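Local coordinates for protein lipase (Streptomyces rimosus, PDB 5MAL) that hydrolyses triacylglycerols, aryl esters and long-chain acyl-CoA as a secreted GDSL-family serine esterase, preferring medium-length acyl chains in its ester substrates, at residues Thr2-Leu7 and Thr45-Thr50; Ala17-Ser22 and Arg29-Tyr34; Ser33-Trp38 and Leu74-Ile79; Thr66-Gly71 and Ser129-Ala134. All blocks are in the same frame, centred on the assembly; numbering follows the deposited sequence. Where two conformers were deposited one is given.

Contact 1 of 4, residues Thr2-Leu7 and Thr45-Thr50; sequences TDYVAL and TRFNFT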
# COMPACT_ATOMS: atom_id res chain seq x y z
N THR A 2 -0.24 -7.96 20.95
CA THR A 2 -1.65 -8.29 21.16
C THR A 2 -2.50 -8.08 19.93
O THR A 2 -2.20 -8.66 18.90
CB THR A 2 -2.30 -7.53 22.33
OG1 THR A 2 -1.66 -6.26 22.52
CG2 THR A 2 -2.26 -8.39 23.59
N ASP A 3 -3.60 -7.34 20.06
CA ASP A 3 -4.62 -7.35 19.02
C ASP A 3 -4.24 -6.40 17.92
O ASP A 3 -4.32 -5.19 18.07
CB ASP A 3 -5.99 -7.00 19.58
CG ASP A 3 -6.53 -8.06 20.49
OD1 ASP A 3 -7.06 -9.07 19.98
OD2 ASP A 3 -6.41 -7.90 21.72
N TYR A 4 -3.81 -7.00 16.82
CA TYR A 4 -3.33 -6.28 15.66
C TYR A 4 -4.31 -6.52 14.52
O TYR A 4 -4.55 -7.66 14.14
CB TYR A 4 -1.92 -6.79 15.31
CG TYR A 4 -1.34 -6.31 14.00
CD1 TYR A 4 -1.64 -5.06 13.48
CD2 TYR A 4 -0.47 -7.13 13.27
CE1 TYR A 4 -1.07 -4.62 12.27
CE2 TYR A 4 0.08 -6.71 12.07
CZ TYR A 4 -0.22 -5.46 11.58
OH TYR A 4 0.32 -5.03 10.39
N VAL A 5 -4.90 -5.45 14.02
CA VAL A 5 -5.69 -5.58 12.79
C VAL A 5 -4.93 -4.96 11.64
O VAL A 5 -4.56 -3.78 11.69
CB VAL A 5 -7.05 -4.93 12.88
CG1 VAL A 5 -7.80 -5.13 11.57
CG2 VAL A 5 -7.85 -5.51 14.07
N ALA A 6 -4.72 -5.74 10.59
CA ALA A 6 -4.03 -5.24 9.41
C ALA A 6 -5.02 -5.11 8.26
O ALA A 6 -5.50 -6.10 7.71
CB ALA A 6 -2.89 -6.16 9.04
N LEU A 7 -5.30 -3.86 7.92
CA LEU A 7 -6.25 -3.49 6.88
C LEU A 7 -5.55 -3.11 5.61
O LEU A 7 -4.35 -2.85 5.59
CB LEU A 7 -7.07 -2.28 7.31
CG LEU A 7 -7.69 -2.32 8.70
CD1 LEU A 7 -8.13 -0.91 8.99
CD2 LEU A 7 -8.86 -3.29 8.67
N THR A 45 0.84 -12.11 19.21
CA THR A 45 -0.02 -11.26 18.40
C THR A 45 -1.31 -11.97 18.05
O THR A 45 -1.31 -13.01 17.40
CB THR A 45 0.67 -10.83 17.09
OG1 THR A 45 1.88 -10.14 17.41
CG2 THR A 45 -0.24 -9.89 16.32
N ARG A 46 -2.42 -11.40 18.49
CA ARG A 46 -3.72 -11.82 18.00
C ARG A 46 -3.91 -11.08 16.69
O ARG A 46 -4.24 -9.89 16.67
CB ARG A 46 -4.83 -11.52 19.00
CG ARG A 46 -5.96 -12.53 19.00
CD ARG A 46 -6.91 -12.29 20.17
NE ARG A 46 -6.18 -11.86 21.36
CZ ARG A 46 -6.73 -11.72 22.56
NH1 ARG A 46 -8.02 -11.99 22.74
NH2 ARG A 46 -6.00 -11.33 23.59
N PHE A 47 -3.68 -11.78 15.60
CA PHE A 47 -3.48 -11.18 14.30
C PHE A 47 -4.72 -11.29 13.41
O PHE A 47 -5.00 -12.34 12.84
CB PHE A 47 -2.26 -11.84 13.65
CG PHE A 47 -1.93 -11.33 12.28
CD1 PHE A 47 -1.95 -9.98 11.98
CD2 PHE A 47 -1.54 -12.23 11.29
CE1 PHE A 47 -1.62 -9.54 10.70
CE2 PHE A 47 -1.21 -11.79 10.03
CZ PHE A 47 -1.24 -10.45 9.74
N ASN A 48 -5.45 -10.20 13.29
CA ASN A 48 -6.60 -10.16 12.40
C ASN A 48 -6.25 -9.47 11.09
O ASN A 48 -6.19 -8.24 11.01
CB ASN A 48 -7.78 -9.49 13.09
CG ASN A 48 -8.56 -10.46 13.98
OD1 ASN A 48 -9.19 -11.40 13.49
ND2 ASN A 48 -8.49 -10.25 15.27
N PHE A 49 -6.05 -10.29 10.07
CA PHE A 49 -5.50 -9.82 8.81
C PHE A 49 -6.62 -9.76 7.79
O PHE A 49 -7.02 -10.80 7.27
CB PHE A 49 -4.40 -10.79 8.38
CG PHE A 49 -3.49 -10.28 7.29
CD1 PHE A 49 -3.52 -8.95 6.87
CD2 PHE A 49 -2.53 -11.13 6.75
CE1 PHE A 49 -2.64 -8.50 5.87
CE2 PHE A 49 -1.64 -10.69 5.77
CZ PHE A 49 -1.69 -9.37 5.33
N THR A 50 -7.13 -8.57 7.54
CA THR A 50 -8.29 -8.42 6.66
C THR A 50 -7.97 -7.64 5.39
O THR A 50 -8.83 -7.44 4.54
CB THR A 50 -9.46 -7.74 7.39
OG1 THR A 50 -9.05 -6.46 7.88
CG2 THR A 50 -9.92 -8.60 8.55
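The pairing of strands 3-7 and 46-49 begins ahead of the first strand, where T2 O takes a weak bond from R46 N at 2.8 Å. D3, its CG anti to the carbonyl carbon, runs alongside R46. D3 OD1 approaches R46 NE to 3.2 Å but over a face of the guanidinium, the two planes 51° apart, so this salt bridge is purely electrostatic. Replacing D3 by an alanine would remove this carboxylate and would probably leave R46 less well held. At Y4 the backbone bonds run both ways: its N donates to R46 O at 2.9 Å, and its O receives N48 N at 2.8 Å, nearly along the C=O axis. On the other face of the sheet the Y4 ring, CG anti to N, lies beside that of F47; centroids are 5.4 Å apart and planes at 23°, with little overlap. The Y4 hydroxyl binds S76 OG. V5 packs obliquely against N48. A6 N donates to N48 O. A6 O accepts from T50 N at 3.0 Å and lies at the edge of the F49 ring, whose CD1 touches A6 CB at 3.6 Å. L7 CD2 rests on T50 OG1, a hydroxyl bonded to Q64 O. Y4 and A6 thus each supply donor and acceptor, the parallel-sheet pattern fastening outermost strand 46-49, with aromatic packing on one face and the D3-R46 charge pair on the other.

Contact 2 of 4, residues Ala17-Ser22 and Arg29-Tyr34; sequences AGSYDS and RSTKSY
With OG anti to its backbone N (chi1 165°), S30 turns its hydroxyl onto the 17-22 segment, while T31 holds OG1 in the crowded position between N and carbonyl carbon (chi1 67°), facing S19. S30 OG donates to G18 O over only 2.5 Å, in the carbonyl plane, and accepts K32 N at 2.8 Å, an ST turn. S19 O is gripped twice by T31. T31 N reaches it at 2.8 Å in an almost straight bond from 34° above the carbonyl plane, and T31 OG1 donates to a lone pair of S19 O at 3.1 Å. Beyond Y20 the direction reverses, with D21 N donating to R29 O at 2.8 Å, so that Y20 and S30 form a single backbone bridge. The Y20 ring sets CD1 against S30 CB at 3.7 Å, and its hydroxyl is bonded by G16 N and weakly by G18 N. S19 OG lies beside the last carbons of the K32 chain, 3.3 Å from K32 CE. In the type I turn from S30 to S33, S30 O accepts from both S33 N and S33 OG, the latter at 2.6 Å. A water held by the guanidinium edge of R29 also reaches D21 OD1 weakly, while R29 NH1 binds A51 O. In this loop between helices 10-13 and 34-40, hydroxyls of S30 and T31 supplement the two backbone N-H bonds: the short bond commits the S30 proton to G18 O, so that its oxygen can accept from K32 N, and the carbonyls of G18, S19, R29 and S30 meet directed donors.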
# COMPACT_ATOMS: atom_id res chain seq x y z
N ALA A 17 4.49 -11.00 -2.84
CA ALA A 17 5.45 -11.52 -1.88
C ALA A 17 5.33 -13.03 -1.71
O ALA A 17 6.17 -13.64 -1.06
CB ALA A 17 5.29 -10.84 -0.54
N GLY A 18 4.29 -13.61 -2.28
CA GLY A 18 4.12 -15.05 -2.30
C GLY A 18 3.61 -15.66 -1.02
O GLY A 18 3.11 -14.96 -0.15
N SER A 19 3.71 -16.99 -0.92
CA SER A 19 3.34 -17.70 0.31
C SER A 19 1.98 -17.24 0.86
O SER A 19 1.89 -16.83 2.02
CB SER A 19 4.43 -17.52 1.36
OG SER A 19 5.66 -18.07 0.90
N TYR A 20 0.95 -17.30 0.03
CA TYR A 20 -0.37 -16.81 0.43
C TYR A 20 -1.13 -17.78 1.31
O TYR A 20 -1.02 -19.00 1.17
CB TYR A 20 -1.21 -16.46 -0.79
CG TYR A 20 -0.46 -15.55 -1.73
CD1 TYR A 20 -0.23 -14.22 -1.39
CD2 TYR A 20 0.06 -16.03 -2.92
CE1 TYR A 20 0.50 -13.39 -2.23
CE2 TYR A 20 0.78 -15.21 -3.77
CZ TYR A 20 1.01 -13.89 -3.42
OH TYR A 20 1.72 -13.08 -4.26
N ASP A 21 -1.88 -17.21 2.24
CA ASP A 21 -2.80 -17.99 3.04
C ASP A 21 -3.93 -18.46 2.13
O ASP A 21 -4.55 -17.66 1.45
CB ASP A 21 -3.32 -17.14 4.21
CG ASP A 21 -4.35 -17.86 5.04
OD1 ASP A 21 -5.55 -17.78 4.69
OD2 ASP A 21 -3.96 -18.50 6.04
N SER A 22 -4.19 -19.77 2.09
CA SER A 22 -5.20 -20.25 1.15
C SER A 22 -6.61 -19.76 1.50
O SER A 22 -7.42 -19.53 0.60
CB SER A 22 -5.18 -21.79 1.06
OG SER A 22 -5.17 -22.40 2.34
N ARG A 29 -3.54 -12.72 0.86
CA ARG A 29 -2.78 -12.35 2.04
C ARG A 29 -1.56 -13.23 2.21
O ARG A 29 -1.65 -14.41 2.57
CB ARG A 29 -3.65 -12.40 3.29
CG ARG A 29 -4.62 -11.22 3.33
CD ARG A 29 -5.39 -11.15 4.65
NE ARG A 29 -6.45 -12.15 4.76
CZ ARG A 29 -7.72 -11.96 4.42
NH1 ARG A 29 -8.12 -10.81 3.90
NH2 ARG A 29 -8.60 -12.95 4.59
N SER A 30 -0.41 -12.63 1.96
CA SER A 30 0.87 -13.31 1.99
C SER A 30 1.41 -13.47 3.40
O SER A 30 1.33 -12.53 4.19
CB SER A 30 1.87 -12.53 1.14
OG SER A 30 3.18 -12.97 1.42
N THR A 31 2.00 -14.62 3.70
CA THR A 31 2.68 -14.78 4.99
C THR A 31 3.99 -14.00 5.00
O THR A 31 4.62 -13.85 6.06
CB THR A 31 2.95 -16.26 5.32
OG1 THR A 31 3.90 -16.80 4.40
CG2 THR A 31 1.68 -17.05 5.23
N LYS A 32 4.40 -13.51 3.84
CA LYS A 32 5.60 -12.69 3.76
C LYS A 32 5.26 -11.21 3.59
O LYS A 32 6.13 -10.38 3.35
CB LYS A 32 6.49 -13.15 2.60
CG LYS A 32 7.00 -14.56 2.79
CD LYS A 32 8.03 -14.94 1.74
CE LYS A 32 8.37 -16.42 1.84
NZ LYS A 32 9.10 -16.75 3.09
N SER A 33 3.98 -10.89 3.74
CA SER A 33 3.54 -9.49 3.78
C SER A 33 4.02 -8.81 5.06
O SER A 33 4.28 -9.49 6.06
CB SER A 33 2.02 -9.42 3.73
OG SER A 33 1.49 -9.99 4.92
N TYR A 34 4.11 -7.48 5.07
CA TYR A 34 4.65 -6.89 6.30
C TYR A 34 3.74 -7.17 7.51
O TYR A 34 4.25 -7.39 8.60
CB TYR A 34 4.93 -5.39 6.13
CG TYR A 34 3.71 -4.52 6.03
CD1 TYR A 34 3.09 -4.04 7.19
CD2 TYR A 34 3.20 -4.16 4.80
CE1 TYR A 34 1.97 -3.25 7.10
CE2 TYR A 34 2.08 -3.36 4.70
CZ TYR A 34 1.47 -2.91 5.86
OH TYR A 34 0.36 -2.13 5.80
O HOH W 1 -7.50 -15.35 6.02

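Contact 3 of 4, residues Ser33-Trp38 and Leu74-Ile79; sequences SYPALW and LVSITI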
# COMPACT_ATOMS: atom_id res chain seq x y z
N SER A 33 3.98 -10.89 3.74
CA SER A 33 3.54 -9.49 3.78
C SER A 33 4.02 -8.81 5.06
O SER A 33 4.28 -9.49 6.06
CB SER A 33 2.02 -9.42 3.73
OG SER A 33 1.49 -9.99 4.92
N TYR A 34 4.11 -7.48 5.07
CA TYR A 34 4.65 -6.89 6.30
C TYR A 34 3.74 -7.17 7.51
O TYR A 34 4.25 -7.39 8.60
CB TYR A 34 4.93 -5.39 6.13
CG TYR A 34 3.71 -4.52 6.03
CD1 TYR A 34 3.09 -4.04 7.19
CD2 TYR A 34 3.20 -4.16 4.80
CE1 TYR A 34 1.97 -3.25 7.10
CE2 TYR A 34 2.08 -3.36 4.70
CZ TYR A 34 1.47 -2.91 5.86
OH TYR A 34 0.36 -2.13 5.80
N PRO A 35 2.39 -7.21 7.34
CA PRO A 35 1.66 -7.51 8.57
C PRO A 35 1.90 -8.92 9.08
O PRO A 35 2.03 -9.11 10.28
CB PRO A 35 0.19 -7.35 8.15
CG PRO A 35 0.24 -6.38 7.03
CD PRO A 35 1.46 -6.82 6.27
N ALA A 36 1.96 -9.89 8.18
CA ALA A 36 2.20 -11.27 8.61
C ALA A 36 3.60 -11.40 9.22
O ALA A 36 3.78 -12.09 10.23
CB ALA A 36 2.04 -12.21 7.44
N LEU A 37 4.58 -10.74 8.63
CA LEU A 37 5.93 -10.74 9.20
C LEU A 37 5.96 -10.09 10.58
O LEU A 37 6.66 -10.56 11.49
CB LEU A 37 6.91 -10.03 8.27
CG LEU A 37 7.18 -10.71 6.93
CD1 LEU A 37 8.11 -9.82 6.11
CD2 LEU A 37 7.80 -12.08 7.13
N TRP A 38 5.22 -9.00 10.73
CA TRP A 38 5.15 -8.34 12.01
C TRP A 38 4.53 -9.28 13.04
O TRP A 38 5.07 -9.46 14.12
CB TRP A 38 4.34 -7.05 11.91
CG TRP A 38 4.53 -6.16 13.09
CD1 TRP A 38 5.42 -5.11 13.20
CD2 TRP A 38 3.81 -6.20 14.31
NE1 TRP A 38 5.29 -4.52 14.43
CE2 TRP A 38 4.31 -5.17 15.13
CE3 TRP A 38 2.79 -7.02 14.81
CZ2 TRP A 38 3.82 -4.93 16.41
CZ3 TRP A 38 2.31 -6.78 16.10
CH2 TRP A 38 2.83 -5.74 16.88
N LEU A 74 -3.30 -2.36 17.79
CA LEU A 74 -2.55 -1.88 16.65
C LEU A 74 -3.37 -2.02 15.39
O LEU A 74 -3.99 -3.06 15.16
CB LEU A 74 -1.23 -2.64 16.52
CG LEU A 74 -0.31 -2.32 15.33
CD1 LEU A 74 0.19 -0.87 15.37
CD2 LEU A 74 0.87 -3.29 15.27
N VAL A 75 -3.42 -0.96 14.59
CA VAL A 75 -4.03 -1.04 13.28
C VAL A 75 -3.01 -0.56 12.25
O VAL A 75 -2.39 0.49 12.43
CB VAL A 75 -5.31 -0.18 13.18
CG1 VAL A 75 -5.86 -0.21 11.76
CG2 VAL A 75 -6.35 -0.65 14.18
N SER A 76 -2.83 -1.33 11.19
CA SER A 76 -2.03 -0.85 10.07
C SER A 76 -2.90 -0.77 8.83
O SER A 76 -3.87 -1.51 8.69
CB SER A 76 -0.81 -1.74 9.81
OG SER A 76 -1.20 -3.07 9.53
N ILE A 77 -2.53 0.10 7.90
CA ILE A 77 -3.30 0.16 6.66
C ILE A 77 -2.51 0.81 5.54
O ILE A 77 -1.75 1.74 5.77
CB ILE A 77 -4.63 0.92 6.89
CG1 ILE A 77 -5.52 0.82 5.65
CG2 ILE A 77 -4.35 2.37 7.31
CD1 ILE A 77 -6.96 1.27 5.91
N THR A 78 -2.65 0.25 4.35
CA THR A 78 -2.37 0.96 3.10
C THR A 78 -3.69 0.94 2.35
O THR A 78 -4.27 -0.11 2.17
CB THR A 78 -1.24 0.31 2.24
OG1 THR A 78 -1.61 -1.03 1.91
CG2 THR A 78 0.09 0.29 2.97
N ILE A 79 -4.21 2.10 1.99
CA ILE A 79 -5.44 2.13 1.20
C ILE A 79 -5.51 3.44 0.46
O ILE A 79 -4.98 4.45 0.93
CB ILE A 79 -6.71 1.95 2.05
CG1 ILE A 79 -7.90 1.51 1.18
CG2 ILE A 79 -7.04 3.22 2.81
CD1 ILE A 79 -7.77 0.10 0.61
O HOH W 2 -2.00 -3.36 7.04
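A methyl of L74 lies over one face of the six-membered ring of W38: L74 CD2 is 3.6 Å from the ring centroid and 18° off the normal, a CH-pi contact. Both side chains extend with CG anti to the backbone N and meet tip to tip, while W38 NE1 is bonded to T234 O. One turn earlier, Y34 takes the crowded first torsion (chi1 70°), which sends its ring toward the strand. Its OH ends 3.7 Å from T78 CG2, and CE1 passes 4.0 Å from S76 OG. A water joins the polar ends, at 2.9 Å from Y34 OH and 2.6 Å from S76 OG. Both hydroxyls also have protein partners, S12 OG for Y34 and Y4 OH for S76. An alanine in place of Y34 would remove the ring and hydroxyl, and would probably disrupt this water bridge and loosen the packing on T78. P35 CD lies over one face of the Y34 ring, toward its rim. The first turn of the helix is capped by S33, whose OG accepts A36 N at 3.3 Å. Helix 34-38 thus packs on one face of the parallel sheet, running roughly opposite to strand 74-78 (156°) with the axes 10.6 Å apart; P35 also touches strand 3-8, Y34 reaches L139 of strand 135-139, and helix 219-232 flanks helix 34-40 through Y226, L227 and L230.

Contact 4 of 4, residues Thr66-Gly71 and Ser129-Ala134; sequences TPVNSG and SRAPAA
Two connections that lead into neighbouring strands of the parallel sheet meet here: the loop from helix 57-64 to strand 74-78, and the end of helix 98-130 with the turn that enters strand 135-139. Each is shaped by its own local bond. In the loop, N69 OD1 accepts G71 N at 2.9 Å on a lone pair, an Asx turn; after the helix, A134 N donates to A131 O at 3.1 Å, closing a type I beta turn. The apolar meeting point is V68, whose CG1, anti to the backbone N, touches A131 CB at 3.6 Å and R130 CB at 3.8 Å. R130 runs on extended from CG to NE, crossing V68 at about a right angle, with CB and CD drawn along V68 O. Beyond that carbonyl the guanidinium receives a water at its edge, in plane, 2.7 Å from NH1, and the same water donates to V68 O at 2.6 Å. A second water couples the two turns, donating to S70 O at 3.0 Å and accepting A133 N at 3.1 Å. Polar coupling through these waters fits a largely exposed site, whereas V68 and A131 are buried, V68 also resting on V5 of strand 3-8. Such meetings of helix-to-strand connections at one end of a parallel sheet belong to the alpha/beta fold of SGNH hydrolases.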
# COMPACT_ATOMS: atom_id res chain seq x y z
N THR A 66 -14.39 -5.44 10.44
CA THR A 66 -15.08 -6.31 11.39
C THR A 66 -14.32 -6.59 12.71
O THR A 66 -14.90 -6.47 13.79
CB THR A 66 -15.46 -7.64 10.72
OG1 THR A 66 -16.34 -7.37 9.62
CG2 THR A 66 -16.15 -8.58 11.69
N PRO A 67 -13.01 -6.92 12.63
CA PRO A 67 -12.31 -7.20 13.89
C PRO A 67 -11.73 -5.97 14.59
O PRO A 67 -11.00 -6.11 15.58
CB PRO A 67 -11.18 -8.13 13.44
CG PRO A 67 -10.85 -7.66 12.07
CD PRO A 67 -12.16 -7.19 11.46
N VAL A 68 -12.02 -4.78 14.08
CA VAL A 68 -11.53 -3.56 14.69
C VAL A 68 -12.50 -3.15 15.78
O VAL A 68 -13.66 -2.88 15.51
CB VAL A 68 -11.40 -2.42 13.67
CG1 VAL A 68 -10.96 -1.15 14.35
CG2 VAL A 68 -10.42 -2.83 12.58
N ASN A 69 -12.04 -3.13 17.02
CA ASN A 69 -12.94 -2.82 18.13
C ASN A 69 -12.15 -2.28 19.31
O ASN A 69 -10.96 -1.97 19.19
CB ASN A 69 -13.74 -4.07 18.51
CG ASN A 69 -12.86 -5.25 18.83
OD1 ASN A 69 -11.90 -5.14 19.59
ND2 ASN A 69 -13.17 -6.39 18.23
N SER A 70 -12.80 -2.13 20.46
CA SER A 70 -12.13 -1.47 21.58
C SER A 70 -10.90 -2.25 22.05
O SER A 70 -9.98 -1.67 22.63
CB SER A 70 -13.10 -1.24 22.74
OG SER A 70 -13.79 -2.43 23.05
N GLY A 71 -10.87 -3.54 21.76
CA GLY A 71 -9.74 -4.36 22.15
C GLY A 71 -8.51 -4.23 21.27
O GLY A 71 -7.44 -4.70 21.62
N SER A 129 -13.44 5.67 15.82
CA SER A 129 -14.60 5.31 16.62
C SER A 129 -14.45 3.92 17.23
O SER A 129 -14.67 3.74 18.43
CB SER A 129 -15.87 5.36 15.76
OG SER A 129 -16.99 4.84 16.47
N ARG A 130 -14.07 2.95 16.42
CA ARG A 130 -14.05 1.57 16.88
C ARG A 130 -12.87 1.21 17.76
O ARG A 130 -12.99 0.40 18.68
CB ARG A 130 -14.09 0.63 15.68
CG ARG A 130 -15.28 0.88 14.77
CD ARG A 130 -15.65 -0.34 13.99
NE ARG A 130 -16.38 -0.00 12.78
CZ ARG A 130 -16.86 -0.89 11.92
NH1 ARG A 130 -16.69 -2.19 12.15
NH2 ARG A 130 -17.52 -0.49 10.85
N ALA A 131 -11.73 1.81 17.47
CA ALA A 131 -10.50 1.42 18.13
C ALA A 131 -9.76 2.63 18.68
O ALA A 131 -8.67 2.96 18.23
CB ALA A 131 -9.62 0.65 17.16
N PRO A 132 -10.36 3.30 19.69
CA PRO A 132 -9.81 4.57 20.18
C PRO A 132 -8.47 4.43 20.88
O PRO A 132 -7.71 5.39 20.93
CB PRO A 132 -10.89 5.04 21.17
CG PRO A 132 -11.52 3.77 21.65
CD PRO A 132 -11.53 2.86 20.47
N ALA A 133 -8.16 3.25 21.41
CA ALA A 133 -6.89 3.07 22.11
C ALA A 133 -5.81 2.55 21.17
O ALA A 133 -4.63 2.51 21.52
CB ALA A 133 -7.06 2.14 23.30
N ALA A 134 -6.22 2.13 19.97
CA ALA A 134 -5.28 1.49 19.07
C ALA A 134 -4.25 2.49 18.59
O ALA A 134 -4.56 3.65 18.30
CB ALA A 134 -6.01 0.86 17.86
O HOH W 3 -15.73 -3.63 14.22
O HOH W 4 -8.64 0.26 20.82

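Contacts 1 and 3 share the central sheet: strand 3-8 lies between 46-49 and 74-78, and a probable hydrogen bond from V5 N to L74 O (2.8 Å) ties the two, whose centres are 8 Å apart. Contact 2 runs directly into contact 3 through S33 and Y34, and F49 of contact 1 packs on S33 and R29. Contact 4 sits at one end of the sheet, touching contact 1 where V5 CG1 meets V68 CG2 at 3.6 Å, and stays about 9 Å at nearest atoms from contact 2. Contacts 2 and 3 come nearest the active site: side chains of T78 and Y20 lie about 7 and 8 Å from the nucleophile S10, and about 8 and 7 Å from H216; that of F49 in contact 1 is about 10 Å from S10, and contact 4 is remote.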